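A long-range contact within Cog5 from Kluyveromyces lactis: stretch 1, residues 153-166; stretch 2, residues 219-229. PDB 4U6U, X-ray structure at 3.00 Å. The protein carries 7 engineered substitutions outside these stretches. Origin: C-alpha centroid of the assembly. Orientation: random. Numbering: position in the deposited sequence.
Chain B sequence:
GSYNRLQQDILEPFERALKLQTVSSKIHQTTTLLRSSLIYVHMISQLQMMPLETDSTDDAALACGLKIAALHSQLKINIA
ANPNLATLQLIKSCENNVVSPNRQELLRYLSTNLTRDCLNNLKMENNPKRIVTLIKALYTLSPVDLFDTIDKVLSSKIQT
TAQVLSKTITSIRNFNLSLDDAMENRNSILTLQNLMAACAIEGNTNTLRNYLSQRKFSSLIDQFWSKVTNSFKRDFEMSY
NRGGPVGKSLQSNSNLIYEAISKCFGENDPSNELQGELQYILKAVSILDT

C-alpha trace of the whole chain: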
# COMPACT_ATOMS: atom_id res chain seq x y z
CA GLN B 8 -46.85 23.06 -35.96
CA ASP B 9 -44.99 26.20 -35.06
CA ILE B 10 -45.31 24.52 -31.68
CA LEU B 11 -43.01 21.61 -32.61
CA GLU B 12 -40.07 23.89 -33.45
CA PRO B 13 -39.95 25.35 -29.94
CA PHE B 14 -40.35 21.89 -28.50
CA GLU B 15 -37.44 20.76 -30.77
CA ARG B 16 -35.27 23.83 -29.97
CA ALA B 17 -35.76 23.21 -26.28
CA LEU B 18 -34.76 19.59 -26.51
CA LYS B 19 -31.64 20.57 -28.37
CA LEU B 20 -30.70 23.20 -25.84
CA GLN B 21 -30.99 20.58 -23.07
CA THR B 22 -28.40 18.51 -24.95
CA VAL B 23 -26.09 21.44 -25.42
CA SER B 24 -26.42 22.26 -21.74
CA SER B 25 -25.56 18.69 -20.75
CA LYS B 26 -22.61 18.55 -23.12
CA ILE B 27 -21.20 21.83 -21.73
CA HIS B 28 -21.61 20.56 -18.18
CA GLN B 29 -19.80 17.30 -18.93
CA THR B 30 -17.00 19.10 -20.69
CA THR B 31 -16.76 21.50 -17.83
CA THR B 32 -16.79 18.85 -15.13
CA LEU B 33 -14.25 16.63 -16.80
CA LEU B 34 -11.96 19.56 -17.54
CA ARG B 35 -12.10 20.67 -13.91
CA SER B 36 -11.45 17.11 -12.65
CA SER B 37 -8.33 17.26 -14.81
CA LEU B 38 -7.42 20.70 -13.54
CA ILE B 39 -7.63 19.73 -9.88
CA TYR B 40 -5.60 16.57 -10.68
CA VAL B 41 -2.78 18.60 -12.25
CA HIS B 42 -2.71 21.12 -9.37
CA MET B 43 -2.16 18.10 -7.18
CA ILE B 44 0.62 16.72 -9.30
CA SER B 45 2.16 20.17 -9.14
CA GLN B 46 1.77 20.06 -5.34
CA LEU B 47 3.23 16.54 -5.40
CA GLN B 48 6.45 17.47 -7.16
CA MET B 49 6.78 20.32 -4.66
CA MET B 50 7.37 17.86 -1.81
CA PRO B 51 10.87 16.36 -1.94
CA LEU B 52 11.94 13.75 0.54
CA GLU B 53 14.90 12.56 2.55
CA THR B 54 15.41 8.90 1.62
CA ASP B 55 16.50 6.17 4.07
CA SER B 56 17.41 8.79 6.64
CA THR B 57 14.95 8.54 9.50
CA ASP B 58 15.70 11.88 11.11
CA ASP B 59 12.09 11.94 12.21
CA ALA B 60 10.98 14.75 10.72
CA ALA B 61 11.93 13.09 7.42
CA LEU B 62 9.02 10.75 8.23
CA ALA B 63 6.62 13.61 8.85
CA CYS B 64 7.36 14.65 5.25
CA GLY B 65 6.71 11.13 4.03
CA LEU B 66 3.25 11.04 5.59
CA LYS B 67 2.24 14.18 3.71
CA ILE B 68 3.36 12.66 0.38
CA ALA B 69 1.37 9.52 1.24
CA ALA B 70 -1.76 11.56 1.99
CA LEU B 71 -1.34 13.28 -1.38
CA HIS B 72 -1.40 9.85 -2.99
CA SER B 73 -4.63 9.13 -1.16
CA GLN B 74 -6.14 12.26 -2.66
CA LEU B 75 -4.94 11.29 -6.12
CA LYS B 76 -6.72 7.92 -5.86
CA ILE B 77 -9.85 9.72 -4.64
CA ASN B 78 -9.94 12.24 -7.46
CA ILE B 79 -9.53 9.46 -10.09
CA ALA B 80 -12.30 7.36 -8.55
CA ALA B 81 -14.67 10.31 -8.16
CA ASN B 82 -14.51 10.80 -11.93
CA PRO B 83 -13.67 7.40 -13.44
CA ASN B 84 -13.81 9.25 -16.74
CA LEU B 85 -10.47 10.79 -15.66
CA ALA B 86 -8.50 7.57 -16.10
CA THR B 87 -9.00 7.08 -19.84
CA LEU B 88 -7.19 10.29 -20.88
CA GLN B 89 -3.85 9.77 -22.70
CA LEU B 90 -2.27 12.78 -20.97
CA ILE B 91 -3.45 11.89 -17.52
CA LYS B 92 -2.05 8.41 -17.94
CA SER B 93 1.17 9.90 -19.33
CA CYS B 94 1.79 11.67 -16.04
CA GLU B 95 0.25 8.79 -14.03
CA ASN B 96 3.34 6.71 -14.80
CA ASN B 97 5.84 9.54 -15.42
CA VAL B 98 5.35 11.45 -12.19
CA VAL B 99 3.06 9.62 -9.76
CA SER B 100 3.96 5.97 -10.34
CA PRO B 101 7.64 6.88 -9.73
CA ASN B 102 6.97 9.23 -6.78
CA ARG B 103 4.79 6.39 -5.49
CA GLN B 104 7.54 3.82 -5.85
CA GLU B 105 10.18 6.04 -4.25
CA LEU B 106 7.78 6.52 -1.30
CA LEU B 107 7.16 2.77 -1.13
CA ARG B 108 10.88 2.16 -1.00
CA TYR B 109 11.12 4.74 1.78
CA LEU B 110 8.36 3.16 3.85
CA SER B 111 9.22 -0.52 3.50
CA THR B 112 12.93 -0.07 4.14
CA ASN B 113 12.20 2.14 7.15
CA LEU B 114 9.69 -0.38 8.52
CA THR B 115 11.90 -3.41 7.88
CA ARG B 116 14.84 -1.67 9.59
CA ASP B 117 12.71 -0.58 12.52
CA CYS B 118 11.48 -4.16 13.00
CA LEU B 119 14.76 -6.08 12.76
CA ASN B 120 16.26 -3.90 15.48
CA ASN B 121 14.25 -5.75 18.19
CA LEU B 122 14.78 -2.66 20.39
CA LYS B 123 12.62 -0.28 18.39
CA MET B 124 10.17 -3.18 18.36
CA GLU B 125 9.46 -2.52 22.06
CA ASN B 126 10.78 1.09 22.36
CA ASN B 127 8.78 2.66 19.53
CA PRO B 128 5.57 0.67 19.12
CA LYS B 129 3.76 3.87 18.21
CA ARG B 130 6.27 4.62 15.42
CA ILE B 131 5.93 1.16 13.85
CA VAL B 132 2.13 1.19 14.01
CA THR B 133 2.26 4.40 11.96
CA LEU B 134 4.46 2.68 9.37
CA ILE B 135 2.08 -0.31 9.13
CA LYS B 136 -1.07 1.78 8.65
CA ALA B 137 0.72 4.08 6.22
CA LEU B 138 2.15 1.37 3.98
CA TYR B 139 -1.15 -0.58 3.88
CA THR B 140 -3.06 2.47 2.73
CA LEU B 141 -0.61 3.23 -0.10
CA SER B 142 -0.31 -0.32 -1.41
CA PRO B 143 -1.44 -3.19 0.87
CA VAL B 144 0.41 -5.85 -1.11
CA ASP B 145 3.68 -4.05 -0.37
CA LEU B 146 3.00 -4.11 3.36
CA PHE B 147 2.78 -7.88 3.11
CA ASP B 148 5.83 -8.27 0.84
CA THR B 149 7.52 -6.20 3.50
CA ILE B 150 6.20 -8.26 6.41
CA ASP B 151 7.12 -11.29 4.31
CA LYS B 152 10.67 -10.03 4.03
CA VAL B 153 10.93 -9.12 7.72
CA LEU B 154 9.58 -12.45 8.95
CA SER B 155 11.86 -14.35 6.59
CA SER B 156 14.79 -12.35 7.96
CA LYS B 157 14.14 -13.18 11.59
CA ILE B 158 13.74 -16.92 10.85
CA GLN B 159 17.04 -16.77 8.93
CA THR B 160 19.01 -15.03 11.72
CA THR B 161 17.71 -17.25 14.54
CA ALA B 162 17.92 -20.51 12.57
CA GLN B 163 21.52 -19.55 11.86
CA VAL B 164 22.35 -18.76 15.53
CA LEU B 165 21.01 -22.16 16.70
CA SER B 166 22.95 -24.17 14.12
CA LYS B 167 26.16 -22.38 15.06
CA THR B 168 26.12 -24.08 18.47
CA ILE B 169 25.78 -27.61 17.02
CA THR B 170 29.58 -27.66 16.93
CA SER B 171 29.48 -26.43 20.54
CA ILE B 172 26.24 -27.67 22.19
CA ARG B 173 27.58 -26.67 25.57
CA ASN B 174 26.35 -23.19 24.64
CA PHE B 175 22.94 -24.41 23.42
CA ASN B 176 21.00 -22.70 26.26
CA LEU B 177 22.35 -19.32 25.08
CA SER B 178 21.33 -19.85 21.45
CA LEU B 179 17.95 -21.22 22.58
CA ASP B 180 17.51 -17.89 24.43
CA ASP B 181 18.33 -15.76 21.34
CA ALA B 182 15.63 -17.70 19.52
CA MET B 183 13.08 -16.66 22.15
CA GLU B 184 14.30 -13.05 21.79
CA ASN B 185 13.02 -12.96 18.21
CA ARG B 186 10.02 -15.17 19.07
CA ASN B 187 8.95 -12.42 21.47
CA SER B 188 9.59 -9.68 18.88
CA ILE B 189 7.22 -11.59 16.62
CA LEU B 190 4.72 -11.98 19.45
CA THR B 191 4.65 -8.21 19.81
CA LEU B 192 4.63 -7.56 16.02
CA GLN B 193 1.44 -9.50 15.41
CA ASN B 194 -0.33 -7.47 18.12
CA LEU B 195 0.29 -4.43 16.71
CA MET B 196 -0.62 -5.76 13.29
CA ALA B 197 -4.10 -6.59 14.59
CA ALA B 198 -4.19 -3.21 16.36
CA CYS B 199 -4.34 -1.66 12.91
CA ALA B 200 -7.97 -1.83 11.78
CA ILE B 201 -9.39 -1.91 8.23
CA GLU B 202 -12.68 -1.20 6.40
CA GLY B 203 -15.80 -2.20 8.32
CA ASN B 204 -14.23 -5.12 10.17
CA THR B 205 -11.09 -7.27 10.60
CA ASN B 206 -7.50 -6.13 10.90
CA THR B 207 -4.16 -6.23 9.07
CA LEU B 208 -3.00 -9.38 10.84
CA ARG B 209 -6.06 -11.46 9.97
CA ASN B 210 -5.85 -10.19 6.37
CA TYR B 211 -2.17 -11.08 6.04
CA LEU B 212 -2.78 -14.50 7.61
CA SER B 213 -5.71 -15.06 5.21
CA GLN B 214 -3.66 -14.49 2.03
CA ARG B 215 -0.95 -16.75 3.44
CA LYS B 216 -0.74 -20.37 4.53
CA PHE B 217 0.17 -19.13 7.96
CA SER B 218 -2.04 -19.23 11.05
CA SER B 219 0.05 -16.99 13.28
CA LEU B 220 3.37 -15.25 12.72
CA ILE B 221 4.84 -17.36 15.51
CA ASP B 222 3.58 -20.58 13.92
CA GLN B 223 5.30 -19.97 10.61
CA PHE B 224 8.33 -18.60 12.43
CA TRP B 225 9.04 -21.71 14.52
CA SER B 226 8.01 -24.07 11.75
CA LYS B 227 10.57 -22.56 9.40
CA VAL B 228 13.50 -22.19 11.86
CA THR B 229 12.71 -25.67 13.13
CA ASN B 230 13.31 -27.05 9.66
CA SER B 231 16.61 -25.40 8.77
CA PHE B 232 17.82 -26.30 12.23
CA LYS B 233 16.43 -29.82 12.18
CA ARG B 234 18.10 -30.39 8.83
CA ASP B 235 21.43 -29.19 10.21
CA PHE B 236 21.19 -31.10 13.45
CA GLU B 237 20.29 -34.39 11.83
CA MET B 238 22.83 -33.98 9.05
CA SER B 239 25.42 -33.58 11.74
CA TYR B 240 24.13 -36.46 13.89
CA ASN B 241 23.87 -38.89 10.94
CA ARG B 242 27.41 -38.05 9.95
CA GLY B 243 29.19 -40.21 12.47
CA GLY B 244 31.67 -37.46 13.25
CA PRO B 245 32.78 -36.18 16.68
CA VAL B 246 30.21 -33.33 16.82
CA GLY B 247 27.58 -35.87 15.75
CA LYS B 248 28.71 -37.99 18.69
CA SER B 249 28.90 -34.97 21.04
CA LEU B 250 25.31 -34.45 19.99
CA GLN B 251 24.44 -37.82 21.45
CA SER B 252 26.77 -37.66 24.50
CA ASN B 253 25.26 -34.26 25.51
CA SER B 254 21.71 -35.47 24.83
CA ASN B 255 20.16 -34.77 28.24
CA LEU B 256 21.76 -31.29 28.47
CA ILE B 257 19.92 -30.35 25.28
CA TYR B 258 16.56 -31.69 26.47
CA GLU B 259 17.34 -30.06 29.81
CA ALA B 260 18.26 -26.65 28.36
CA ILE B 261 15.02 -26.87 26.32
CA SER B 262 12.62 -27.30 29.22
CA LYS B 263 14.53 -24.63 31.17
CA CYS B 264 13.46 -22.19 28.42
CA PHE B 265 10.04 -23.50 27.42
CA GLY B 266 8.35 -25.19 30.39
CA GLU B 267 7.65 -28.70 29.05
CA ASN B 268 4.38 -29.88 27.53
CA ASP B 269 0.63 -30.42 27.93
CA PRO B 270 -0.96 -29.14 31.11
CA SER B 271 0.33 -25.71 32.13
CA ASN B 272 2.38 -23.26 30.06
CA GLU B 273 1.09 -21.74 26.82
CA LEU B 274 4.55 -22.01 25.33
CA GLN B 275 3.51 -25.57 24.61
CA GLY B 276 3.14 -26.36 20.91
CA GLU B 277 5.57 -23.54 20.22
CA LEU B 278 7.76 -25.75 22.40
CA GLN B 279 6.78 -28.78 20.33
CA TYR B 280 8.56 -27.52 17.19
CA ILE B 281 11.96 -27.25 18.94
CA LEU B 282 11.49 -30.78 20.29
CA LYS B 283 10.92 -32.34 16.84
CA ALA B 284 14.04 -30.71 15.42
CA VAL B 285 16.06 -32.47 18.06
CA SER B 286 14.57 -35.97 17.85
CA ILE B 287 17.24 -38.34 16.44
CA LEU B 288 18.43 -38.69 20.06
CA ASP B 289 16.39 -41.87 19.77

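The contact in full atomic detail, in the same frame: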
# COMPACT_ATOMS: atom_id res chain seq x y z
N VAL B 153 10.51 -9.23 6.32
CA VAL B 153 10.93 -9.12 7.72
C VAL B 153 10.89 -10.46 8.44
O VAL B 153 11.85 -10.86 9.10
CB VAL B 153 10.05 -8.13 8.51
CG1 VAL B 153 10.19 -8.36 10.00
CG2 VAL B 153 10.41 -6.71 8.16
N LEU B 154 9.76 -11.16 8.30
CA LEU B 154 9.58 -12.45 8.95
C LEU B 154 10.67 -13.41 8.50
O LEU B 154 11.34 -14.05 9.32
CB LEU B 154 8.19 -13.01 8.63
CG LEU B 154 7.83 -14.36 9.26
CD1 LEU B 154 7.88 -14.28 10.77
CD2 LEU B 154 6.46 -14.82 8.81
N SER B 155 10.86 -13.48 7.18
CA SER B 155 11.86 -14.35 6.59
C SER B 155 13.27 -14.03 7.09
O SER B 155 14.15 -14.89 7.14
CB SER B 155 11.78 -14.26 5.06
OG SER B 155 12.43 -15.36 4.45
N SER B 156 13.48 -12.78 7.49
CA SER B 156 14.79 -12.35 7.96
C SER B 156 15.03 -12.83 9.38
O SER B 156 16.13 -13.26 9.73
CB SER B 156 14.92 -10.82 7.87
OG SER B 156 16.20 -10.37 8.29
N LYS B 157 14.00 -12.75 10.21
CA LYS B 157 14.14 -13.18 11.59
C LYS B 157 14.34 -14.70 11.66
O LYS B 157 15.22 -15.17 12.39
CB LYS B 157 12.93 -12.76 12.43
CG LYS B 157 12.84 -11.26 12.68
CD LYS B 157 11.56 -10.87 13.44
CE LYS B 157 11.83 -10.00 14.68
NZ LYS B 157 12.82 -8.91 14.45
N ILE B 158 13.56 -15.47 10.89
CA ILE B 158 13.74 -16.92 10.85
C ILE B 158 15.18 -17.24 10.43
O ILE B 158 15.82 -18.08 11.04
CB ILE B 158 12.69 -17.66 9.93
CG1 ILE B 158 13.07 -17.63 8.45
CG2 ILE B 158 11.29 -17.09 10.13
CD1 ILE B 158 11.96 -18.13 7.53
N GLN B 159 15.69 -16.53 9.43
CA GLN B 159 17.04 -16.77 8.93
C GLN B 159 18.10 -16.51 10.00
O GLN B 159 19.00 -17.32 10.18
CB GLN B 159 17.31 -15.91 7.70
CG GLN B 159 18.37 -16.46 6.75
CD GLN B 159 19.53 -15.50 6.56
OE1 GLN B 159 20.38 -15.34 7.44
NE2 GLN B 159 19.57 -14.86 5.40
N THR B 160 18.01 -15.38 10.70
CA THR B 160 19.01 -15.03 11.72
C THR B 160 19.01 -15.99 12.91
O THR B 160 20.07 -16.39 13.40
CB THR B 160 18.82 -13.58 12.22
OG1 THR B 160 19.73 -12.72 11.51
CG2 THR B 160 19.14 -13.47 13.69
N THR B 161 17.82 -16.35 13.40
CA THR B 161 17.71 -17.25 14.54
C THR B 161 18.08 -18.70 14.18
O THR B 161 18.83 -19.35 14.91
CB THR B 161 16.30 -17.19 15.16
OG1 THR B 161 16.26 -16.12 16.11
CG2 THR B 161 15.98 -18.47 15.90
N ALA B 162 17.58 -19.18 13.05
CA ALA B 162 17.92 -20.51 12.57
C ALA B 162 19.43 -20.67 12.44
O ALA B 162 19.99 -21.72 12.75
CB ALA B 162 17.25 -20.78 11.26
N GLN B 163 20.07 -19.61 11.97
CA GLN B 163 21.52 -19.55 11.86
C GLN B 163 22.22 -19.58 13.24
O GLN B 163 23.22 -20.27 13.40
CB GLN B 163 21.90 -18.30 11.09
CG GLN B 163 23.37 -18.06 10.89
CD GLN B 163 23.63 -16.75 10.17
OE1 GLN B 163 22.70 -16.12 9.64
NE2 GLN B 163 24.88 -16.32 10.14
N VAL B 164 21.70 -18.84 14.22
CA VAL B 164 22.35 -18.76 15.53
C VAL B 164 22.24 -20.09 16.30
O VAL B 164 23.13 -20.41 17.09
CB VAL B 164 21.80 -17.60 16.40
CG1 VAL B 164 20.52 -18.00 17.12
CG2 VAL B 164 22.85 -17.18 17.42
N LEU B 165 21.16 -20.83 16.09
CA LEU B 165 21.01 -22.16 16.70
C LEU B 165 21.99 -23.17 16.10
O LEU B 165 22.67 -23.88 16.83
CB LEU B 165 19.59 -22.69 16.53
CG LEU B 165 18.45 -22.03 17.30
CD1 LEU B 165 17.14 -22.68 16.88
CD2 LEU B 165 18.65 -22.12 18.81
N SER B 166 22.05 -23.23 14.77
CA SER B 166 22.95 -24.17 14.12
C SER B 166 24.41 -23.91 14.45
O SER B 166 25.20 -24.85 14.46
CB SER B 166 22.78 -24.15 12.61
OG SER B 166 21.66 -24.94 12.25
N SER B 219 -0.46 -18.10 12.49
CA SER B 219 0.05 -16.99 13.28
C SER B 219 1.46 -16.70 12.77
O SER B 219 2.03 -17.53 12.06
CB SER B 219 0.05 -17.31 14.79
OG SER B 219 1.12 -18.15 15.18
N LEU B 220 2.00 -15.54 13.11
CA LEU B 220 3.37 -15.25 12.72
C LEU B 220 4.33 -16.16 13.48
O LEU B 220 5.30 -16.65 12.90
CB LEU B 220 3.71 -13.78 12.98
CG LEU B 220 2.89 -12.78 12.14
CD1 LEU B 220 3.47 -11.38 12.25
CD2 LEU B 220 2.84 -13.23 10.69
N ILE B 221 4.04 -16.40 14.75
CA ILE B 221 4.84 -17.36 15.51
C ILE B 221 4.85 -18.74 14.86
O ILE B 221 5.91 -19.32 14.67
CB ILE B 221 4.37 -17.47 16.96
CG1 ILE B 221 5.00 -16.35 17.78
CG2 ILE B 221 4.90 -18.72 17.60
CD1 ILE B 221 4.28 -15.07 17.66
N ASP B 222 3.67 -19.23 14.47
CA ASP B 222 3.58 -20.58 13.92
C ASP B 222 4.46 -20.78 12.69
O ASP B 222 5.14 -21.80 12.56
CB ASP B 222 2.14 -20.92 13.59
CG ASP B 222 1.68 -22.18 14.29
OD1 ASP B 222 2.37 -22.61 15.23
OD2 ASP B 222 0.62 -22.72 13.90
N GLN B 223 4.46 -19.82 11.78
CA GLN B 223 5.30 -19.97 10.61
C GLN B 223 6.75 -19.70 10.97
O GLN B 223 7.65 -20.29 10.39
CB GLN B 223 4.86 -19.05 9.48
CG GLN B 223 4.28 -19.86 8.35
CD GLN B 223 5.25 -20.08 7.21
OE1 GLN B 223 6.28 -19.41 7.12
NE2 GLN B 223 4.93 -21.02 6.31
N PHE B 224 6.97 -18.84 11.96
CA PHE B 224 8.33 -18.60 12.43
C PHE B 224 9.01 -19.88 12.95
O PHE B 224 10.02 -20.31 12.39
CB PHE B 224 8.33 -17.53 13.52
CG PHE B 224 9.63 -17.42 14.27
CD1 PHE B 224 10.71 -16.76 13.71
CD2 PHE B 224 9.76 -17.96 15.54
CE1 PHE B 224 11.91 -16.64 14.41
CE2 PHE B 224 10.94 -17.85 16.25
CZ PHE B 224 12.03 -17.19 15.68
N TRP B 225 8.45 -20.49 13.98
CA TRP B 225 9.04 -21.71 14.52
C TRP B 225 9.14 -22.80 13.48
O TRP B 225 10.19 -23.40 13.31
CB TRP B 225 8.24 -22.22 15.71
CG TRP B 225 8.43 -21.42 16.94
CD1 TRP B 225 7.46 -20.87 17.72
CD2 TRP B 225 9.68 -21.06 17.55
NE1 TRP B 225 8.02 -20.20 18.77
CE2 TRP B 225 9.39 -20.30 18.69
CE3 TRP B 225 11.02 -21.32 17.24
CZ2 TRP B 225 10.37 -19.79 19.53
CZ3 TRP B 225 12.01 -20.81 18.08
CH2 TRP B 225 11.67 -20.06 19.21
N SER B 226 8.04 -23.03 12.76
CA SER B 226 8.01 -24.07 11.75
C SER B 226 9.20 -23.96 10.82
O SER B 226 9.88 -24.95 10.55
CB SER B 226 6.72 -24.03 10.94
OG SER B 226 6.76 -25.03 9.94
N LYS B 227 9.45 -22.76 10.31
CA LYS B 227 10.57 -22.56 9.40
C LYS B 227 11.95 -22.67 10.08
O LYS B 227 12.84 -23.30 9.50
CB LYS B 227 10.44 -21.23 8.66
CG LYS B 227 9.37 -21.26 7.59
CD LYS B 227 9.86 -21.91 6.32
CE LYS B 227 8.69 -22.30 5.43
NZ LYS B 227 9.10 -22.53 4.01
N VAL B 228 12.16 -22.08 11.27
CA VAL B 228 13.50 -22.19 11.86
C VAL B 228 13.72 -23.63 12.31
O VAL B 228 14.84 -24.13 12.26
CB VAL B 228 13.77 -21.27 13.11
CG1 VAL B 228 12.95 -19.99 13.03
CG2 VAL B 228 13.51 -22.00 14.43
N THR B 229 12.64 -24.29 12.70
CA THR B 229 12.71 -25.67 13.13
C THR B 229 13.22 -26.55 12.00
O THR B 229 13.97 -27.49 12.24
CB THR B 229 11.35 -26.18 13.64
OG1 THR B 229 11.40 -26.22 15.07
CG2 THR B 229 11.02 -27.57 13.11

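Two helical segments, at least 63 residues apart in sequence wherever they touch, pack here with no hydrogen bond between them. Residues 153-166 lie within a longer helix; residues 220-229 form the start of another, which runs on past the stretch. The N-to-C directions differ by 41°, and the axes come within 9.0 Å. The backbones draw nearest at a small residue: Ala-162 CA lies 4.8 Å from Val-228 CA, and Ala-162 CB touches Val-228 CB at 4.0 Å. A methyl group is all that Ala-162 places between the two backbones.

Within each helix the backbone is bonded largely through i to i+4 bonds, such as Phe-224 N to Leu-220 O at 2.9 Å, and most of the contact between the helices is made by side chains. The second helix also has a clear start: Ser-219, at the N-cap, accepts a hydrogen bond at its OG from Asp-222 N, 2.9 Å away, giving an otherwise free amide of the first turn a partner.

Three residues organise the contact: Leu-154, Ile-158 and Phe-224. Phe-224 is the knob, seated among Leu-154, Lys-157, Ile-158 and Thr-161, a hole spanning two turns of the facing helix. Its CA-to-CB bond points sideways, but with chi1 at t the ring comes nearer the first helix. Lys-157 O approaches the ring edge, 4.1 Å from Phe-224 CE1, where the slightly positive ring hydrogens suit a carbonyl oxygen. Thr-161 contributes its methyl, with CG2 4.2 Å from Phe-224 CZ.

Ile-158 reaches three neighbours one turn apart or less. Its CG2 meets Phe-224 CD1 at 3.6 Å, its CB lies 3.9 Å from Val-228 CG1, and its CD1 packs 3.6 Å from Lys-227 CB. The last pairing uses the aliphatic base of a lysine whose CA-to-CB bond points toward the first helix while its end leads away, so the charge stays clear of the apolar contact.

The CA-to-CB bond of Leu-154 points toward the second helix, and the side chain covers the contact near that helix's start. Its CD1 lies 4.3 Å from Phe-224 CB and 4.1 Å from Leu-220 O, while its CD2 is 4.4 Å from Leu-220 CD2. Farther along, Leu-165 CD1 reaches Val-228 CG2 at 4.4 Å.

The rules are readable: a large aromatic knob fills a hole, Leu-154 and Ile-158 line it together with a threonine methyl and the base and carbonyl of a lysine, and alanine stands where the backbones come closest. The contact buries 460 Å², summed over both sides, mostly through apolar side chains and without a hydrogen bond between the stretches.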